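Local coordinates for protein Mypaa.01249.c (Mycobacterium paratuberculosis, PDB 3RD5) that probably acts as an oxidoreductase of the short-chain dehydrogenase/reductase family, although its own reaction has not been characterised, at residues 29-34 and 226-231; 97-102 and 109-114; 146-151 and 155-160; 250-253 and 259-262. One frame throughout, in Å; residues are numbered along the deposited sequence. Where two conformers were deposited one is given.

The four contacts are spread over a single Rossmann-type domain of the short-chain dehydrogenase/reductase family. Contacts 2 and 3 are direct neighbours, with centres 12 Å apart: Y159 from the second loop of contact 3 reaches into contact 2, where its OH lies 2.7 Å from V99 O and 2.9 Å from Q111 NE2, both probable hydrogen bonds. Contacts 1 and 4 also meet, although their centres are 17 Å apart, because the ring of F230 packs on P251, with CE2 of F230 3.7 Å from CG of P251. The two pairs stay separate: contacts 1 and 2 come no nearer than about 10 Å between nearest atoms, and contacts 3 and 4 about 18 Å.

Contact 1: 29-34 and 226-231; sequences GAVTAR and TDADFG
The guanidinium of R34 meets the carboxylate of D229 at its edge, where NH2 bonds to OD1 at 3.0 Å in a salt bridge. OD1 sits 22° out of the guanidinium plane and is approached nearly along its own C-O bond, while the two flat groups are turned 59° against each other. A water takes the next place on that edge, in the plane: it accepts from R34 NH1 at 2.8 Å and donates to the same D229 OD1. R34 gets there with CG pointing opposite its backbone N and a bend at chi3 that turns the charged end toward the other helix. Beneath the salt bridge lies V31. Its CG2 packs on CB of A228 at 3.6 Å, and CG1 lies 3.4 Å from D229 OD1, the valine and aspartate side chains crossing at about a right angle. In this Rossmann fold helix 27-38 follows strand 18-22 and the glycine-rich turn; helix 226-240 packs against it, the segments crossing at -59° with axes 8.5 Å apart. T32 of helix 27-38 packs on A232, T235 and L236, further along helix 226-240; A33 rests against I21 of strand 18-22 and V43 and M45 of strand 42-47.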
loop_
_atom_site.group_PDB
_atom_site.type_symbol
_atom_site.label_atom_id
_atom_site.label_comp_id
_atom_site.label_asym_id
_atom_site.label_seq_id
_atom_site.Cartn_x
_atom_site.Cartn_y
_atom_site.Cartn_z
ATOM N N GLY A 29 2.640 5.409 8.701
ATOM C CA GLY A 29 3.790 5.545 7.813
ATOM C C GLY A 29 5.047 5.959 8.544
ATOM O O GLY A 29 6.146 5.418 8.261
ATOM N N ALA A 30 4.914 6.901 9.457
ATOM C CA ALA A 30 6.060 7.401 10.186
ATOM C C ALA A 30 6.721 6.303 11.008
ATOM O O ALA A 30 7.951 6.186 11.005
ATOM C CB ALA A 30 5.680 8.565 11.070
ATOM N N VAL A 31 5.932 5.502 11.714
ATOM C CA VAL A 31 6.484 4.419 12.527
ATOM C C VAL A 31 7.114 3.340 11.648
ATOM O O VAL A 31 8.173 2.794 11.952
ATOM C CB VAL A 31 5.456 3.822 13.496
ATOM C CG1 VAL A 31 6.038 2.590 14.241
ATOM C CG2 VAL A 31 4.956 4.895 14.498
ATOM N N THR A 32 6.466 3.040 10.512
ATOM C CA THR A 32 6.996 2.031 9.616
ATOM C C THR A 32 8.412 2.471 9.140
ATOM O O THR A 32 9.357 1.685 9.175
ATOM C CB THR A 32 6.072 1.805 8.418
ATOM O OG1 THR A 32 4.742 1.463 8.882
ATOM C CG2 THR A 32 6.577 0.680 7.549
ATOM N N ALA A 33 8.525 3.735 8.734
ATOM C CA ALA A 33 9.813 4.305 8.325
ATOM C C ALA A 33 10.819 4.294 9.449
ATOM O O ALA A 33 11.981 3.892 9.247
ATOM C CB ALA A 33 9.610 5.731 7.807
ATOM N N ARG A 34 10.384 4.742 10.625
ATOM C CA ARG A 34 11.261 4.853 11.807
ATOM C C ARG A 34 11.890 3.496 12.126
ATOM O O ARG A 34 13.108 3.401 12.390
ATOM C CB ARG A 34 10.472 5.410 13.010
ATOM C CG ARG A 34 11.280 5.627 14.260
ATOM C CD ARG A 34 10.356 5.897 15.453
ATOM N NE ARG A 34 9.728 4.646 15.936
ATOM C CZ ARG A 34 8.604 4.572 16.654
ATOM N NH1 ARG A 34 7.896 5.662 16.978
ATOM N NH2 ARG A 34 8.199 3.389 17.068
ATOM N N THR A 226 0.513 4.723 20.266
ATOM C CA THR A 226 0.246 3.314 20.503
ATOM C C THR A 226 -0.421 2.732 19.265
ATOM O O THR A 226 -0.061 1.617 18.821
ATOM C CB THR A 226 -0.665 3.125 21.776
ATOM N N ASP A 227 -1.378 3.480 18.704
ATOM C CA ASP A 227 -2.156 3.019 17.557
ATOM C C ASP A 227 -1.240 2.880 16.357
ATOM O O ASP A 227 -1.352 1.898 15.600
ATOM C CB ASP A 227 -3.327 3.963 17.196
ATOM C CG ASP A 227 -4.385 4.071 18.295
ATOM O OD1 ASP A 227 -4.354 3.317 19.291
ATOM O OD2 ASP A 227 -5.240 4.965 18.137
ATOM N N ALA A 228 -0.331 3.850 16.169
ATOM C CA ALA A 228 0.586 3.788 15.061
ATOM C C ALA A 228 1.551 2.623 15.236
ATOM O O ALA A 228 1.850 1.947 14.245
ATOM C CB ALA A 228 1.341 5.122 14.915
ATOM N N ASP A 229 2.082 2.387 16.431
ATOM C CA ASP A 229 2.956 1.228 16.624
ATOM C C ASP A 229 2.261 -0.089 16.296
ATOM O O ASP A 229 2.831 -0.979 15.630
ATOM C CB ASP A 229 3.538 1.113 18.044
ATOM C CG ASP A 229 4.541 2.185 18.413
ATOM O OD1 ASP A 229 5.432 2.527 17.624
ATOM O OD2 ASP A 229 4.491 2.595 19.607
ATOM N N PHE A 230 1.040 -0.268 16.783
ATOM C CA PHE A 230 0.311 -1.503 16.562
ATOM C C PHE A 230 0.027 -1.728 15.069
ATOM O O PHE A 230 0.219 -2.828 14.515
ATOM C CB PHE A 230 -1.001 -1.529 17.364
ATOM C CG PHE A 230 -1.719 -2.841 17.268
ATOM C CD1 PHE A 230 -1.294 -3.943 18.006
ATOM C CD2 PHE A 230 -2.763 -3.027 16.382
ATOM C CE1 PHE A 230 -1.958 -5.162 17.884
ATOM C CE2 PHE A 230 -3.392 -4.251 16.255
ATOM C CZ PHE A 230 -2.991 -5.303 16.970
ATOM N N GLY A 231 -0.401 -0.679 14.382
ATOM C CA GLY A 231 -0.669 -0.813 12.974
ATOM C C GLY A 231 0.575 -1.082 12.151
ATOM O O GLY A 231 0.590 -1.924 11.233
HETATM O O HOH W 1 5.501 5.569 18.489
#

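Contact 2: 97-102 and 109-114; sequences MAVPYA and ESQIGT
Q111 and V99 slide past each other in opposite directions, so that the glutamine chain runs beside the valine to the backbone beyond. CG2 of V99 lies 3.8 Å from CG of Q111 and 3.7 Å from OG of S110. Q111 starts with CG beside its own backbone N (chi1 -59°) and is extended from there, which carries OE1 to within 2.9 Å of A98 N. That hydrogen bond comes from above, with the donor 51° out of the amide carbonyl plane. The other end of the Q111 amide, NE2, bonds to P161 O and to Y159 OH. At the far end of the loop S110 N makes a weak bond to A102 O at 2.9 Å. Between these two anchors a water lies within hydrogen-bonding distance of P100 O, E109 OE2 and S110 OG, 2.7 Å from the last. E109 is the N-cap: OE2 accepts from Q111 N and OE1 from I112 N, the latter bond almost straight at 178°. The loop that follows strand 87-92 is thereby tied to the first turn of helix 110-126, with helix 161-185 alongside, where W162 touches A98 and Y165 touches both M97 and Q111.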
loop_
_atom_site.group_PDB
_atom_site.type_symbol
_atom_site.label_atom_id
_atom_site.label_comp_id
_atom_site.label_asym_id
_atom_site.label_seq_id
_atom_site.Cartn_x
_atom_site.Cartn_y
_atom_site.Cartn_z
ATOM N N MET A 97 -9.312 8.033 4.029
ATOM C CA MET A 97 -10.339 7.180 4.595
ATOM C C MET A 97 -11.648 7.919 4.904
ATOM O O MET A 97 -11.689 8.793 5.783
ATOM C CB MET A 97 -9.833 6.470 5.896
ATOM C CG MET A 97 -10.828 5.505 6.480
ATOM S SD MET A 97 -10.165 4.533 7.884
ATOM C CE MET A 97 -10.088 5.787 9.181
ATOM N N ALA A 98 -12.713 7.494 4.227
ATOM C CA ALA A 98 -14.093 7.934 4.529
ATOM C C ALA A 98 -14.260 9.443 4.494
ATOM O O ALA A 98 -14.854 10.068 5.353
ATOM C CB ALA A 98 -14.548 7.338 5.850
ATOM N N VAL A 99 -13.723 10.028 3.441
ATOM C CA VAL A 99 -13.762 11.466 3.142
ATOM C C VAL A 99 -14.974 11.784 2.230
ATOM O O VAL A 99 -15.574 10.872 1.652
ATOM C CB VAL A 99 -12.462 11.917 2.460
ATOM C CG1 VAL A 99 -11.262 11.774 3.442
ATOM C CG2 VAL A 99 -12.200 11.169 1.168
ATOM N N PRO A 100 -15.360 13.065 2.119
ATOM C CA PRO A 100 -16.391 13.455 1.155
ATOM C C PRO A 100 -16.031 13.155 -0.278
ATOM O O PRO A 100 -14.861 12.920 -0.617
ATOM C CB PRO A 100 -16.563 14.958 1.396
ATOM C CG PRO A 100 -16.050 15.163 2.808
ATOM C CD PRO A 100 -14.912 14.203 2.924
ATOM N N TYR A 101 -17.043 13.149 -1.127
ATOM C CA TYR A 101 -16.847 12.959 -2.563
ATOM C C TYR A 101 -15.972 14.068 -3.134
ATOM O O TYR A 101 -16.237 15.240 -2.921
ATOM C CB TYR A 101 -18.213 12.966 -3.281
ATOM C CG TYR A 101 -18.143 12.911 -4.780
ATOM C CD1 TYR A 101 -18.231 14.074 -5.540
ATOM C CD2 TYR A 101 -18.010 11.696 -5.434
ATOM C CE1 TYR A 101 -18.137 14.044 -6.928
ATOM C CE2 TYR A 101 -17.948 11.637 -6.839
ATOM C CZ TYR A 101 -18.027 12.816 -7.572
ATOM O OH TYR A 101 -17.958 12.813 -8.968
ATOM N N ALA A 102 -14.949 13.666 -3.876
ATOM C CA ALA A 102 -14.013 14.558 -4.539
ATOM C C ALA A 102 -13.292 13.817 -5.626
ATOM O O ALA A 102 -13.183 12.595 -5.578
ATOM C CB ALA A 102 -13.004 15.145 -3.519
ATOM N N GLU A 109 -12.426 9.233 -8.457
ATOM C CA GLU A 109 -12.940 9.415 -7.090
ATOM C C GLU A 109 -11.731 9.329 -6.149
ATOM O O GLU A 109 -10.818 8.511 -6.355
ATOM C CB GLU A 109 -14.032 8.391 -6.778
ATOM C CG GLU A 109 -14.636 8.471 -5.390
ATOM C CD GLU A 109 -13.800 7.768 -4.303
ATOM O OE1 GLU A 109 -13.269 6.675 -4.609
ATOM O OE2 GLU A 109 -13.666 8.309 -3.172
ATOM N N SER A 110 -11.687 10.184 -5.137
ATOM C CA SER A 110 -10.403 10.359 -4.439
ATOM C C SER A 110 -9.891 9.139 -3.676
ATOM O O SER A 110 -8.681 8.931 -3.609
ATOM C CB SER A 110 -10.392 11.623 -3.562
ATOM O OG SER A 110 -11.190 11.472 -2.393
ATOM N N GLN A 111 -10.781 8.336 -3.118
ATOM C CA GLN A 111 -10.325 7.173 -2.350
ATOM C C GLN A 111 -9.794 6.101 -3.295
ATOM O O GLN A 111 -8.696 5.582 -3.086
ATOM C CB GLN A 111 -11.396 6.662 -1.389
ATOM C CG GLN A 111 -11.824 7.723 -0.393
ATOM C CD GLN A 111 -12.694 7.184 0.705
ATOM O OE1 GLN A 111 -12.232 6.408 1.567
ATOM N NE2 GLN A 111 -13.966 7.593 0.714
ATOM N N ILE A 112 -10.564 5.693 -4.294
ATOM C CA ILE A 112 -10.028 4.705 -5.252
ATOM C C ILE A 112 -8.808 5.284 -5.960
ATOM O O ILE A 112 -7.836 4.551 -6.238
ATOM C CB ILE A 112 -11.113 4.190 -6.220
ATOM C CG1 ILE A 112 -10.672 2.951 -6.971
ATOM C CG2 ILE A 112 -11.539 5.259 -7.238
ATOM C CD1 ILE A 112 -10.598 1.675 -6.114
ATOM N N GLY A 113 -8.829 6.578 -6.247
ATOM C CA GLY A 113 -7.731 7.216 -6.976
ATOM C C GLY A 113 -6.433 7.243 -6.187
ATOM O O GLY A 113 -5.347 7.002 -6.749
ATOM N N THR A 114 -6.509 7.583 -4.927
ATOM C CA THR A 114 -5.333 7.681 -4.057
ATOM C C THR A 114 -4.865 6.293 -3.632
ATOM O O THR A 114 -3.698 5.921 -3.774
ATOM C CB THR A 114 -5.648 8.482 -2.776
ATOM O OG1 THR A 114 -6.112 9.798 -3.129
ATOM C CG2 THR A 114 -4.408 8.595 -1.856
HETATM O O HOH W 2 -13.826 11.068 -2.691
#

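Contact 3: 146-151 and 155-160; sequences RINLED and RSRRYS
D151 and R157 hold the two arms of this loop together, each by a different group. The carboxylate of D151 takes two consecutive backbone N-H groups: OD1 accepts from R155 N at 2.8 Å and OD2 from S156 N at 2.9 Å, both on the syn side and not far from its plane. What makes this possible is a CG set opposite the backbone N (chi1 -170°), which sends the carboxylate across to the second arm. The backbone oxygen of the same residue is gripped side-on by R157, with NE at 2.9 Å and NH2 at 3.0 Å from D151 O, which lies in the guanidinium plane at its edge. R157 leaves its backbone with CG wedged between N and the carbonyl carbon (chi1 60°), then runs straight out to NE along D151, whose OD2 is 3.4 Å from R157 CG. The charge attraction between OD2 and NE is long, at 3.7 Å.

N148 comes from the opposite direction and lies over one face of the guanidinium: its ND2 stands 3.4 Å above the plane, shifted toward the rim, with the two flat groups only 29° from parallel. Since both ND2 and NE are donors, they pack without bonding. N148 OD1 turns back instead and takes a weak bond from D151 N. A water links R157 NH1 to R146 O.

This surface loop connects strand 133-137 with helix 161-185. W154, in the link between the arms, makes a cation-pi contact with R157. I147 packs on Q167, L170 and L174 of helix 161-185, while L149 leans on M273, A276 and L280 of helix 271-285.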
loop_
_atom_site.group_PDB
_atom_site.type_symbol
_atom_site.label_atom_id
_atom_site.label_comp_id
_atom_site.label_asym_id
_atom_site.label_seq_id
_atom_site.Cartn_x
_atom_site.Cartn_y
_atom_site.Cartn_z
ATOM N N ARG A 146 -17.168 -3.794 -2.613
ATOM C CA ARG A 146 -17.471 -4.449 -3.891
ATOM C C ARG A 146 -16.851 -3.596 -4.980
ATOM O O ARG A 146 -16.899 -2.369 -4.930
ATOM C CB ARG A 146 -18.989 -4.515 -4.169
ATOM C CG ARG A 146 -19.854 -5.114 -3.127
ATOM C CD ARG A 146 -21.335 -4.865 -3.493
ATOM N NE ARG A 146 -22.223 -5.594 -2.594
ATOM C CZ ARG A 146 -22.543 -6.886 -2.704
ATOM N NH1 ARG A 146 -22.076 -7.643 -3.698
ATOM N NH2 ARG A 146 -23.359 -7.424 -1.800
ATOM N N ILE A 147 -16.264 -4.241 -5.966
ATOM C CA ILE A 147 -15.751 -3.549 -7.162
ATOM C C ILE A 147 -16.871 -3.321 -8.148
ATOM O O ILE A 147 -17.568 -4.259 -8.526
ATOM C CB ILE A 147 -14.664 -4.353 -7.862
ATOM C CG1 ILE A 147 -13.512 -4.686 -6.928
ATOM C CG2 ILE A 147 -14.163 -3.597 -9.115
ATOM C CD1 ILE A 147 -12.846 -3.466 -6.233
ATOM N N ASN A 148 -17.085 -2.064 -8.520
ATOM C CA ASN A 148 -18.050 -1.681 -9.561
ATOM C C ASN A 148 -17.275 -1.341 -10.827
ATOM O O ASN A 148 -16.706 -0.266 -10.964
ATOM C CB ASN A 148 -18.882 -0.502 -9.057
ATOM C CG ASN A 148 -20.061 -0.236 -9.918
ATOM O OD1 ASN A 148 -19.948 -0.248 -11.165
ATOM N ND2 ASN A 148 -21.228 -0.013 -9.275
ATOM N N LEU A 149 -17.152 -2.318 -11.755
ATOM C CA LEU A 149 -16.329 -2.119 -12.948
ATOM C C LEU A 149 -16.912 -1.077 -13.900
ATOM O O LEU A 149 -16.153 -0.418 -14.592
ATOM C CB LEU A 149 -16.179 -3.446 -13.726
ATOM C CG LEU A 149 -15.384 -4.548 -13.024
ATOM C CD1 LEU A 149 -15.563 -5.870 -13.829
ATOM C CD2 LEU A 149 -13.889 -4.157 -12.882
ATOM N N GLU A 150 -18.228 -0.939 -13.914
ATOM C CA GLU A 150 -18.901 0.010 -14.819
ATOM C C GLU A 150 -18.817 1.435 -14.314
ATOM O O GLU A 150 -18.899 2.369 -15.122
ATOM C CB GLU A 150 -20.380 -0.384 -14.971
ATOM C CG GLU A 150 -20.603 -1.739 -15.657
ATOM C CD GLU A 150 -20.205 -2.992 -14.820
ATOM O OE1 GLU A 150 -20.215 -2.963 -13.531
ATOM O OE2 GLU A 150 -19.862 -4.052 -15.463
ATOM N N ASP A 151 -18.631 1.618 -13.007
ATOM C CA ASP A 151 -18.666 2.965 -12.426
ATOM C C ASP A 151 -17.743 2.995 -11.194
ATOM O O ASP A 151 -18.145 3.314 -10.063
ATOM C CB ASP A 151 -20.087 3.420 -12.091
ATOM C CG ASP A 151 -20.163 4.878 -11.722
ATOM O OD1 ASP A 151 -19.209 5.636 -11.992
ATOM O OD2 ASP A 151 -21.226 5.228 -11.147
ATOM N N ARG A 155 -19.432 8.015 -10.464
ATOM C CA ARG A 155 -19.945 9.144 -11.262
ATOM C C ARG A 155 -21.464 9.172 -11.382
ATOM O O ARG A 155 -22.064 10.262 -11.552
ATOM C CB ARG A 155 -19.333 9.068 -12.665
ATOM C CG ARG A 155 -19.663 10.266 -13.543
ATOM C CD ARG A 155 -19.085 11.538 -13.011
ATOM N NE ARG A 155 -19.650 12.667 -13.752
ATOM C CZ ARG A 155 -20.804 13.267 -13.456
ATOM N NH1 ARG A 155 -21.537 12.885 -12.395
ATOM N NH2 ARG A 155 -21.220 14.275 -14.224
ATOM N N SER A 156 -22.087 8.011 -11.308
ATOM C CA SER A 156 -23.530 7.838 -11.626
ATOM C C SER A 156 -24.284 7.053 -10.564
ATOM O O SER A 156 -25.340 6.466 -10.835
ATOM C CB SER A 156 -23.674 7.164 -13.005
ATOM O OG SER A 156 -23.024 7.949 -14.005
ATOM N N ARG A 157 -23.756 7.057 -9.341
ATOM C CA ARG A 157 -24.343 6.348 -8.224
ATOM C C ARG A 157 -24.031 7.141 -6.934
ATOM O O ARG A 157 -22.930 7.635 -6.781
ATOM C CB ARG A 157 -23.795 4.895 -8.117
ATOM C CG ARG A 157 -22.302 4.766 -7.916
ATOM C CD ARG A 157 -21.807 3.361 -8.269
ATOM N NE ARG A 157 -20.359 3.177 -8.176
ATOM C CZ ARG A 157 -19.725 2.527 -7.189
ATOM N NH1 ARG A 157 -20.393 2.011 -6.166
ATOM N NH2 ARG A 157 -18.419 2.376 -7.270
ATOM N N ARG A 158 -25.007 7.256 -6.049
ATOM C CA ARG A 158 -24.874 8.017 -4.806
ATOM C C ARG A 158 -23.619 7.569 -4.060
ATOM O O ARG A 158 -23.356 6.350 -3.879
ATOM C CB ARG A 158 -26.097 7.811 -3.914
ATOM C CG ARG A 158 -25.953 8.378 -2.497
ATOM C CD ARG A 158 -27.183 7.971 -1.633
ATOM N NE ARG A 158 -28.334 8.689 -2.055
ATOM C CZ ARG A 158 -29.575 8.204 -2.216
ATOM N NH1 ARG A 158 -29.856 6.898 -2.124
ATOM N NH2 ARG A 158 -30.517 9.031 -2.542
ATOM N N TYR A 159 -22.852 8.541 -3.579
ATOM C CA TYR A 159 -21.632 8.267 -2.850
ATOM C C TYR A 159 -21.898 7.805 -1.421
ATOM O O TYR A 159 -22.794 8.304 -0.742
ATOM C CB TYR A 159 -20.811 9.541 -2.801
ATOM C CG TYR A 159 -19.401 9.448 -2.229
ATOM C CD1 TYR A 159 -18.370 8.810 -2.939
ATOM C CD2 TYR A 159 -19.090 10.069 -1.021
ATOM C CE1 TYR A 159 -17.075 8.836 -2.425
ATOM C CE2 TYR A 159 -17.817 10.092 -0.523
ATOM C CZ TYR A 159 -16.841 9.459 -1.211
ATOM O OH TYR A 159 -15.536 9.562 -0.652
ATOM N N SER A 160 -21.042 6.899 -0.931
ATOM C CA SER A 160 -20.936 6.492 0.460
ATOM C C SER A 160 -19.473 6.660 0.875
ATOM O O SER A 160 -18.605 5.931 0.330
ATOM C CB SER A 160 -21.350 5.045 0.598
ATOM O OG SER A 160 -20.911 4.541 1.888
HETATM O O HOH W 3 -18.259 0.125 -5.010
#

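Contact 4: 250-253 and 259-262; sequences GPRF and TQPV
Backbone hydrogen bonds come first: G250 and Q260 form an antiparallel hydrogen-bonded pair, G250 N giving to Q260 O at 3.0 Å and Q260 N to G250 O at 3.1 Å, both bonds fairly straight. The next pair, P251 with T259, is non-hydrogen-bonded and close, its CA atoms 4.7 Å apart. G250 O also receives a CA-H...O contact from T259 CA at 3.5 Å.

Van der Waals contacts of side-chain carbons with oxygens come next. CG1 of V262 sits 3.6 Å from G250 O and equally near P251 O, so one methyl covers two successive carbonyls of the partner strand. R252, beyond the last bridge, runs out fully extended, its CB, CG and CD all lying alongside Q260 OE1; CG to OE1 is 3.6 Å. The guanidinium and amide planes are nearly parallel, 7° apart. Behind R252, CG stands 3.7 Å above the centre of the F253 ring, so the arginine chain passes between that ring and the glutamine.

Two polar side-chain bonds stand out. Q260 takes the tight position for CG between its N and carbonyl carbon (chi1 57°), which swings the amide across toward R252, while NE2 bonds to P261 O at 3.2 Å. T259 OG1 goes to Q234 OE1.

The pairing closes the beta hairpin of strands 248-251 and 259-261 at one end of the eight-stranded sheet. Helix 226-240 covers the P251 and T259 face, with Q234 against the proline and R233 and Y237 against the threonine, and V262 is hydrogen-bonded through its backbone to F248.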
loop_
_atom_site.group_PDB
_atom_site.type_symbol
_atom_site.label_atom_id
_atom_site.label_comp_id
_atom_site.label_asym_id
_atom_site.label_seq_id
_atom_site.Cartn_x
_atom_site.Cartn_y
_atom_site.Cartn_z
ATOM N N GLY A 250 -1.966 -9.600 9.407
ATOM C CA GLY A 250 -2.636 -8.683 10.308
ATOM C C GLY A 250 -2.875 -9.322 11.660
ATOM O O GLY A 250 -2.387 -10.395 11.939
ATOM N N PRO A 251 -3.665 -8.639 12.509
ATOM C CA PRO A 251 -3.917 -9.172 13.853
ATOM C C PRO A 251 -4.850 -10.378 13.771
ATOM O O PRO A 251 -5.784 -10.435 12.963
ATOM C CB PRO A 251 -4.590 -8.002 14.559
ATOM C CG PRO A 251 -4.232 -6.783 13.760
ATOM C CD PRO A 251 -4.204 -7.279 12.350
ATOM N N ARG A 252 -4.585 -11.359 14.621
ATOM C CA ARG A 252 -5.300 -12.647 14.595
ATOM C C ARG A 252 -6.816 -12.488 14.598
ATOM O O ARG A 252 -7.512 -13.210 13.876
ATOM C CB ARG A 252 -4.868 -13.525 15.771
ATOM C CG ARG A 252 -5.638 -14.832 15.910
ATOM C CD ARG A 252 -5.039 -15.727 16.962
ATOM N NE ARG A 252 -5.847 -16.920 17.140
ATOM C CZ ARG A 252 -5.789 -17.695 18.224
ATOM N NH1 ARG A 252 -4.951 -17.400 19.212
ATOM N NH2 ARG A 252 -6.599 -18.748 18.337
ATOM N N PHE A 253 -7.344 -11.538 15.388
ATOM C CA PHE A 253 -8.798 -11.361 15.525
ATOM C C PHE A 253 -9.303 -10.147 14.776
ATOM O O PHE A 253 -10.347 -9.555 15.131
ATOM C CB PHE A 253 -9.219 -11.390 16.996
ATOM C CG PHE A 253 -8.869 -12.696 17.653
ATOM C CD1 PHE A 253 -9.545 -13.855 17.273
ATOM C CD2 PHE A 253 -7.829 -12.803 18.537
ATOM C CE1 PHE A 253 -9.210 -15.067 17.801
ATOM C CE2 PHE A 253 -7.502 -14.044 19.094
ATOM C CZ PHE A 253 -8.224 -15.161 18.715
ATOM N N THR A 259 0.247 -10.863 15.437
ATOM C CA THR A 259 0.493 -10.720 13.984
ATOM C C THR A 259 0.758 -12.066 13.336
ATOM O O THR A 259 1.575 -12.873 13.793
ATOM C CB THR A 259 1.683 -9.775 13.775
ATOM O OG1 THR A 259 1.385 -8.497 14.335
ATOM C CG2 THR A 259 2.003 -9.639 12.288
ATOM N N GLN A 260 0.010 -12.349 12.288
ATOM C CA GLN A 260 0.091 -13.624 11.577
ATOM C C GLN A 260 -0.556 -13.482 10.200
ATOM O O GLN A 260 -1.266 -12.513 9.926
ATOM C CB GLN A 260 -0.606 -14.744 12.373
ATOM C CG GLN A 260 -2.082 -14.414 12.679
ATOM C CD GLN A 260 -2.890 -15.534 13.229
ATOM O OE1 GLN A 260 -2.634 -15.953 14.294
ATOM N NE2 GLN A 260 -3.907 -15.977 12.492
ATOM N N PRO A 261 -0.352 -14.448 9.308
ATOM C CA PRO A 261 -1.199 -14.518 8.122
ATOM C C PRO A 261 -2.671 -14.664 8.508
ATOM O O PRO A 261 -3.010 -15.434 9.417
ATOM C CB PRO A 261 -0.677 -15.786 7.418
ATOM C CG PRO A 261 0.755 -15.873 7.868
ATOM C CD PRO A 261 0.617 -15.560 9.330
ATOM N N VAL A 262 -3.521 -13.922 7.798
ATOM C CA VAL A 262 -4.950 -13.871 8.088
ATOM C C VAL A 262 -5.758 -14.094 6.801
ATOM O O VAL A 262 -5.197 -14.122 5.711
ATOM C CB VAL A 262 -5.351 -12.551 8.743
ATOM C CG1 VAL A 262 -4.703 -12.428 10.133
ATOM C CG2 VAL A 262 -5.016 -11.349 7.850
#